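Local coordinates for protein 3-oxoadipate enol-lactonase (Burkholderia xenovorans, PDB 2XUA) that probably hydrolyses 3-oxoadipate enol-lactone, a step of catechol metabolism, using an alpha/beta hydrolase fold, at residues V30-L35 against Y58-H63; L39-P44 against C97-G102; L109-A114 against P203-P208. One frame throughout, in Å; residues are numbered along the deposited sequence.

Contact 1: V30-L35 against Y58-H63; sequences VLSNSL and YDTRGH. With SHF (laevulinic acid), chain C.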
# COMPACT_ATOMS: atom_id res chain seq x y z
N VAL B 30 12.43 -14.83 1.70
CA VAL B 30 11.03 -14.63 2.12
C VAL B 30 11.09 -13.52 3.15
O VAL B 30 11.96 -13.54 4.01
CB VAL B 30 10.47 -15.90 2.81
CG1 VAL B 30 9.06 -15.66 3.44
CG2 VAL B 30 10.45 -17.08 1.80
N LEU B 31 10.20 -12.55 3.05
CA LEU B 31 10.22 -11.42 4.02
C LEU B 31 8.99 -11.67 4.90
O LEU B 31 7.94 -12.03 4.36
CB LEU B 31 10.06 -10.11 3.23
CG LEU B 31 11.23 -9.87 2.27
CD1 LEU B 31 11.15 -8.45 1.56
CD2 LEU B 31 12.57 -10.01 3.03
N SER B 32 9.04 -11.33 6.19
CA SER B 32 7.85 -11.49 7.00
C SER B 32 7.58 -10.25 7.84
O SER B 32 8.49 -9.69 8.41
CB SER B 32 8.01 -12.77 7.86
OG SER B 32 6.77 -13.00 8.53
N ASN B 33 6.34 -9.78 7.82
CA ASN B 33 5.97 -8.41 8.20
C ASN B 33 5.79 -8.28 9.75
O ASN B 33 5.67 -9.26 10.50
CB ASN B 33 4.59 -8.01 7.64
CG ASN B 33 4.44 -8.23 6.14
OD1 ASN B 33 3.31 -8.28 5.63
ND2 ASN B 33 5.53 -8.40 5.44
N SER B 34 5.76 -7.04 10.19
CA SER B 34 5.40 -6.68 11.58
C SER B 34 3.90 -6.75 11.80
O SER B 34 3.09 -6.54 10.85
CB SER B 34 5.82 -5.21 11.79
OG SER B 34 5.87 -4.94 13.21
N LEU B 35 3.49 -6.96 13.06
CA LEU B 35 2.09 -6.75 13.43
C LEU B 35 1.52 -5.39 12.98
O LEU B 35 2.11 -4.36 13.23
CB LEU B 35 1.94 -6.91 14.96
CG LEU B 35 0.56 -6.78 15.56
CD1 LEU B 35 -0.30 -7.94 15.10
CD2 LEU B 35 0.75 -6.76 17.07
N TYR B 58 4.39 -11.63 1.76
CA TYR B 58 3.05 -12.11 1.96
C TYR B 58 2.41 -11.30 3.09
O TYR B 58 3.10 -10.65 3.87
CB TYR B 58 3.07 -13.65 2.26
CG TYR B 58 3.61 -13.98 3.63
CD1 TYR B 58 2.74 -14.31 4.69
CD2 TYR B 58 4.97 -14.02 3.86
CE1 TYR B 58 3.26 -14.59 5.99
CE2 TYR B 58 5.49 -14.30 5.14
CZ TYR B 58 4.62 -14.56 6.18
OH TYR B 58 5.13 -14.84 7.41
N ASP B 59 1.09 -11.31 3.11
CA ASP B 59 0.34 -10.74 4.23
C ASP B 59 0.13 -11.84 5.26
O ASP B 59 -0.53 -12.86 5.00
CB ASP B 59 -0.98 -10.15 3.75
CG ASP B 59 -0.78 -8.81 3.02
OD1 ASP B 59 0.31 -8.27 3.09
OD2 ASP B 59 -1.70 -8.26 2.38
N THR B 60 0.69 -11.61 6.43
CA THR B 60 0.51 -12.57 7.55
C THR B 60 -0.98 -12.79 7.79
O THR B 60 -1.80 -11.90 7.57
CB THR B 60 1.18 -11.96 8.80
OG1 THR B 60 2.58 -11.74 8.54
CG2 THR B 60 1.05 -12.93 10.05
N ARG B 61 -1.39 -13.96 8.25
CA ARG B 61 -2.82 -14.16 8.55
C ARG B 61 -3.32 -13.02 9.46
O ARG B 61 -2.60 -12.50 10.30
CB ARG B 61 -3.06 -15.52 9.25
CG ARG B 61 -2.23 -15.73 10.47
CD ARG B 61 -2.88 -16.95 11.27
NE ARG B 61 -2.71 -18.20 10.51
CZ ARG B 61 -3.45 -19.30 10.64
NH1 ARG B 61 -4.46 -19.35 11.52
NH2 ARG B 61 -3.17 -20.38 9.90
N GLY B 62 -4.56 -12.65 9.26
CA GLY B 62 -5.19 -11.55 9.99
C GLY B 62 -4.85 -10.17 9.46
O GLY B 62 -5.31 -9.20 10.04
N HIS B 63 -4.01 -10.09 8.41
CA HIS B 63 -3.49 -8.79 7.89
C HIS B 63 -3.76 -8.59 6.41
O HIS B 63 -3.95 -9.54 5.64
CB HIS B 63 -1.97 -8.66 8.09
CG HIS B 63 -1.53 -8.56 9.53
ND1 HIS B 63 -1.48 -9.65 10.38
CD2 HIS B 63 -1.13 -7.49 10.27
CE1 HIS B 63 -1.08 -9.25 11.57
NE2 HIS B 63 -0.84 -7.95 11.53
C4 SHF C . 2.40 -3.57 16.56
C5 SHF C . 3.40 -3.89 15.44
C3 SHF C . 2.87 -3.56 18.03
C2 SHF C . 4.37 -3.33 18.34
C1 SHF C . 4.60 -2.76 19.80
O4 SHF C . 1.22 -3.27 16.28
O1 SHF C . 4.73 -1.52 19.83
OH1 SHF C . 4.73 -3.51 20.82
O HOH W 1 6.22 -9.98 3.35
O HOH W 2 4.81 -11.88 10.05
O HOH W 3 4.33 -11.25 6.36
O HOH W 4 2.16 -9.15 10.31
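Ser32 and Tyr58 close two neighbouring parallel strands, with their CA atoms 7.0 Å apart. The chains then run on side by side as loops: Asn33 lies nearest to Thr60 and Leu35 to His63, the CA atoms of the latter two 8.1 Å apart. A type II turn from Thr60 to His63, with Gly62 at positive phi, bends the second loop. Where the strands part, water takes over as the bridge: water 1 donates to Leu31 O and accepts from Tyr58 N.

Tyr58 CG stands between its backbone N and carbonyl carbon (chi1 72°), and the ring reaches across to Ser32. There Tyr58 OH and Ser32 OG are hydrogen-bonded at 2.7 Å, while CE2 passes 3.4 Å from Leu31 O. Water 3 lies over the centre of one ring face, bonded to Asn33 N, Tyr58 O and Thr60 OG1. That threonine oxygen also meets water 2, which ties it to Ser32 OG and Asn33 O, so these buried polar groups are bridged by bound water. Further along, Leu35 CD1 comes 3.6 Å from His63 NE2 at the imidazole edge. The ring's orientation is held by ND1 donating to Arg61 O, with an N-H...O angle of 158°, and by a bond between NE2 and Gly36 N.

Leu35 and Ser34 line the pocket for laevulinic acid, Ser34 also touching Ser100. Around these strand ends, strand 94-99 flanks strand 28-32, helix 75-88 packs on Tyr58 and Thr60, and helix 183-195 meets Leu35 and His63.

Contact 2: L39-P44 against C97-G102; sequences LSMWAP and CGLSMG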
# COMPACT_ATOMS: atom_id res chain seq x y z
N LEU B 39 2.31 -6.26 3.23
CA LEU B 39 3.55 -6.47 2.52
C LEU B 39 4.16 -5.24 1.85
O LEU B 39 5.31 -5.33 1.38
CB LEU B 39 3.43 -7.68 1.60
CG LEU B 39 2.81 -7.80 0.19
CD1 LEU B 39 1.73 -8.76 0.05
CD2 LEU B 39 2.68 -6.58 -0.75
N SER B 40 3.42 -4.12 1.80
CA SER B 40 3.96 -2.84 1.31
C SER B 40 5.07 -2.31 2.18
O SER B 40 5.89 -1.46 1.75
CB SER B 40 2.84 -1.77 1.15
OG SER B 40 2.31 -1.33 2.43
N MSE B 41 5.12 -2.78 3.44
CA MSE B 41 6.17 -2.24 4.35
C MSE B 41 7.59 -2.56 3.87
O MSE B 41 8.51 -1.87 4.23
CB MSE B 41 5.97 -2.74 5.78
CG MSE B 41 6.21 -4.25 5.89
SE MSE B 41 6.70 -4.64 7.71
CE MSE B 41 8.52 -3.94 7.77
N TRP B 42 7.76 -3.58 3.01
CA TRP B 42 9.08 -3.96 2.54
C TRP B 42 9.40 -3.30 1.19
O TRP B 42 10.40 -3.60 0.59
CB TRP B 42 9.10 -5.48 2.32
CG TRP B 42 9.05 -6.24 3.61
CD1 TRP B 42 8.05 -7.05 4.04
CD2 TRP B 42 10.10 -6.30 4.60
NE1 TRP B 42 8.37 -7.56 5.28
CE2 TRP B 42 9.62 -7.14 5.65
CE3 TRP B 42 11.34 -5.69 4.74
CZ2 TRP B 42 10.37 -7.42 6.81
CZ3 TRP B 42 12.12 -5.96 5.87
CH2 TRP B 42 11.60 -6.82 6.92
N ALA B 43 8.51 -2.46 0.68
CA ALA B 43 8.76 -1.89 -0.62
C ALA B 43 10.18 -1.24 -0.75
O ALA B 43 10.83 -1.39 -1.80
CB ALA B 43 7.59 -0.85 -1.00
N PRO B 44 10.71 -0.57 0.31
CA PRO B 44 12.07 0.03 0.07
C PRO B 44 13.19 -0.98 -0.17
O PRO B 44 14.22 -0.65 -0.73
CB PRO B 44 12.35 0.87 1.35
CG PRO B 44 10.91 1.24 1.86
CD PRO B 44 10.21 -0.19 1.64
N CYS B 97 13.97 -12.95 6.15
CA CYS B 97 14.17 -11.64 6.81
C CYS B 97 12.82 -11.23 7.32
O CYS B 97 11.88 -11.00 6.55
CB CYS B 97 14.69 -10.59 5.80
SG CYS B 97 14.91 -8.90 6.48
N GLY B 98 12.74 -11.11 8.63
CA GLY B 98 11.46 -10.82 9.29
C GLY B 98 11.68 -9.71 10.26
O GLY B 98 12.77 -9.60 10.83
N LEU B 99 10.66 -8.87 10.39
CA LEU B 99 10.73 -7.73 11.26
C LEU B 99 9.68 -7.88 12.36
O LEU B 99 8.55 -8.14 12.08
CB LEU B 99 10.54 -6.41 10.51
CG LEU B 99 10.94 -5.14 11.29
CD1 LEU B 99 11.60 -4.09 10.38
CD2 LEU B 99 9.82 -4.52 12.06
N SER B 100 10.14 -7.70 13.62
CA SER B 100 9.32 -7.88 14.83
C SER B 100 8.66 -9.26 14.95
O SER B 100 9.39 -10.23 15.04
CB SER B 100 8.34 -6.71 15.08
OG SER B 100 8.04 -6.77 16.50
N MSE B 101 7.33 -9.38 14.95
CA MSE B 101 6.73 -10.77 14.86
C MSE B 101 7.25 -11.56 13.64
O MSE B 101 7.29 -12.79 13.69
CB MSE B 101 5.22 -10.78 14.82
CG MSE B 101 4.70 -10.36 13.46
SE MSE B 101 2.83 -10.38 13.43
CE MSE B 101 2.45 -12.33 13.63
N GLY B 102 7.68 -10.86 12.58
CA GLY B 102 8.34 -11.55 11.46
C GLY B 102 9.68 -12.13 11.85
O GLY B 102 10.03 -13.26 11.47
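Trp42 pushes the outer rim of its six-membered ring into a notch of strand 97-99, between Cys97 and Leu99, whose side chains both point at the segment 39-44. CH2 and CZ2 lead: both lie 3.8 Å from Leu99 CB, and CH2 is 3.9 Å from Cys97 SG. The floor of the notch is the backbone of Gly98, and its carbonyl carbon sits at the ring edge, 4.3 Å from Trp42 CZ2. Leu99 N also lies in the ring plane.

The two walls lie on opposite sides of the indole plane, both oblique to it. Cys97 SG stands 4.7 Å from the centroid of the six-membered ring and 47° off its normal, a sulfur-aromatic contact. Leu99 CB rises on the other side, where selenomethionine Met41 joins it. A bend at chi3 (-73°) brings Met41 CE above the ring face, 3.9 Å from the plane and over its centre. The same methyl touches Leu99 CD1 at 4.0 Å, so one bump from the 3-10 turn closes over both the indole and the leucine. Phe254 of helix 251-263 packs against Trp42 and Cys97 as well.

The strand end it packs on already holds Gly98, the first glycine of a Gly-X-Ser-X-Gly sequence, with Ser100 in a strained backbone shape of positive phi that fits the nucleophile elbow of alpha/beta hydrolases. Gly102 N bonds back to Leu99 O as the helix starts, and Gly98 belongs to this tight turn: a CB there would run into Gly102 O. Chemically the interface is mostly carbon, sulfur and aromatic surface, with strand backbone at the ring edge and without a polar bond between the segments, which implies that complementary shape and dispersion forces seat the strand just ahead of the presumed nucleophile.

Contact 3: L109-A114 against P203-P208; sequences LAARHA and PGIKVP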
# COMPACT_ATOMS: atom_id res chain seq x y z
N LEU B 109 11.35 -20.59 12.60
CA LEU B 109 11.64 -21.24 11.34
C LEU B 109 13.07 -21.72 11.37
O LEU B 109 13.31 -22.90 11.07
CB LEU B 109 11.42 -20.25 10.20
CG LEU B 109 10.32 -20.31 9.16
CD1 LEU B 109 9.31 -21.45 9.15
CD2 LEU B 109 9.68 -18.91 8.92
N ALA B 110 14.02 -20.87 11.75
CA ALA B 110 15.41 -21.28 11.78
C ALA B 110 15.72 -22.39 12.81
O ALA B 110 16.67 -23.12 12.59
CB ALA B 110 16.36 -20.10 12.00
N ALA B 111 14.96 -22.43 13.91
CA ALA B 111 15.15 -23.40 14.99
C ALA B 111 14.52 -24.76 14.67
O ALA B 111 15.12 -25.81 14.92
CB ALA B 111 14.52 -22.83 16.31
N ARG B 112 13.30 -24.72 14.17
CA ARG B 112 12.51 -25.89 13.98
C ARG B 112 12.55 -26.32 12.49
O ARG B 112 12.08 -27.39 12.19
CB ARG B 112 11.06 -25.65 14.41
CG ARG B 112 10.86 -25.07 15.84
CD ARG B 112 9.46 -24.59 16.01
NE ARG B 112 9.26 -24.05 17.35
CZ ARG B 112 8.10 -23.70 17.89
NH1 ARG B 112 6.95 -23.82 17.25
NH2 ARG B 112 8.10 -23.24 19.13
N HIS B 113 13.09 -25.48 11.59
CA HIS B 113 13.18 -25.85 10.14
C HIS B 113 14.46 -25.42 9.45
O HIS B 113 14.44 -24.85 8.34
CB HIS B 113 11.94 -25.37 9.37
CG HIS B 113 10.63 -25.79 9.96
ND1 HIS B 113 9.98 -25.07 10.95
CD2 HIS B 113 9.83 -26.86 9.70
CE1 HIS B 113 8.85 -25.68 11.27
NE2 HIS B 113 8.73 -26.76 10.50
N ALA B 114 15.61 -25.70 10.08
CA ALA B 114 16.90 -25.32 9.53
C ALA B 114 17.10 -25.75 8.06
O ALA B 114 17.80 -25.09 7.29
CB ALA B 114 17.98 -25.88 10.36
N PRO B 203 19.22 -20.85 21.23
CA PRO B 203 20.55 -21.42 21.19
C PRO B 203 20.71 -22.61 20.27
O PRO B 203 21.82 -22.93 19.93
CB PRO B 203 20.79 -21.83 22.65
CG PRO B 203 20.17 -20.75 23.37
CD PRO B 203 18.86 -20.51 22.63
N GLY B 204 19.59 -23.21 19.85
CA GLY B 204 19.57 -24.37 18.94
C GLY B 204 19.67 -24.13 17.43
O GLY B 204 19.73 -25.10 16.65
N ILE B 205 19.70 -22.84 17.03
CA ILE B 205 19.73 -22.43 15.62
C ILE B 205 21.05 -22.71 14.93
O ILE B 205 22.10 -22.26 15.37
CB ILE B 205 19.41 -20.90 15.50
CG1 ILE B 205 17.93 -20.66 15.88
CG2 ILE B 205 19.82 -20.38 14.11
CD1 ILE B 205 17.50 -19.23 16.00
N LYS B 206 20.98 -23.40 13.79
CA LYS B 206 22.19 -23.87 13.11
C LYS B 206 22.61 -23.11 11.87
O LYS B 206 23.56 -23.53 11.24
CB LYS B 206 22.03 -25.36 12.77
CG LYS B 206 21.69 -26.20 13.98
CD LYS B 206 22.90 -27.06 14.44
CE LYS B 206 22.55 -27.98 15.67
NZ LYS B 206 22.31 -27.25 16.98
N VAL B 207 21.96 -21.99 11.52
CA VAL B 207 22.24 -21.29 10.22
C VAL B 207 22.82 -19.90 10.47
O VAL B 207 22.67 -19.37 11.60
CB VAL B 207 20.96 -21.23 9.32
CG1 VAL B 207 20.23 -22.55 9.37
CG2 VAL B 207 20.04 -20.22 9.82
N PRO B 208 23.57 -19.33 9.51
CA PRO B 208 24.08 -18.01 9.74
C PRO B 208 22.95 -17.01 10.04
O PRO B 208 21.94 -16.99 9.33
CB PRO B 208 24.75 -17.69 8.40
CG PRO B 208 25.01 -19.00 7.80
CD PRO B 208 23.88 -19.78 8.13
O HOH W 5 18.47 -24.96 13.74
O HOH W 6 17.28 -25.81 16.79
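Ile205 meets Ala110 and Ala111 with both of its branches, turned into place by a chi1 of -68°. That torsion sets CG1 anti to the carbonyl carbon, facing the backbone of Ala111, while CG2 lies anti to the backbone N and reaches Ala110 CB at 4.1 Å. Val207 also puts CG1 anti to its carbonyl carbon (chi1 -42°), 4.1 Å from Ala114 CB, but its CG2 sits between N and carbonyl carbon, 4.3 Å from Ala110 CB. Because the helix presents only methyl groups here, the chains come close, with the CA atoms of Ala111 and Ile205 just 4.7 Å apart.

In the alpha/beta hydrolase fold, helix 101-112 is the connection between parallel strands 94-99 and 117-123, a beta-alpha-beta crossover. Its C-terminal end is here flanked by the loop that brings the chain from helix 183-195 back into the sheet at strand 209-214. Val207 touches Ile117, at the start of the crossover's second strand.

Polar backbone atoms beside the methyl groups meet through water. Water 5 accepts from Lys206 N at 3.0 Å and lies 2.8 Å from Ala110 O, with Gly204 O also near. Water 6 stands between Ala111 O, at 2.9 Å, and that same Gly204 oxygen. Beside the methyl packing, Arg112 turns to salt bridges with Glu201 and Glu76.

Overall arrangement
Contacts 1 and 2 interlock, their centres 7 Å apart and their segments alternating along the chain; contact 3 follows later, its centre about 20 Å from either. The first two share the central sheet, where strands 28-32 and 94-99 are neighbours: Ser32 N bonds to Cys97 O, and Asp59 OD1 probably to Leu39 N. Strand ends and the loops beyond them thus form one buried block beside the laevulinic acid pocket, next to the likely nucleophile. Helix 101-112 starts in contact 2 and ends in contact 3, a span from the probable catalytic elbow to the partly exposed periphery. All six segments belong to the alpha/beta hydrolase fold.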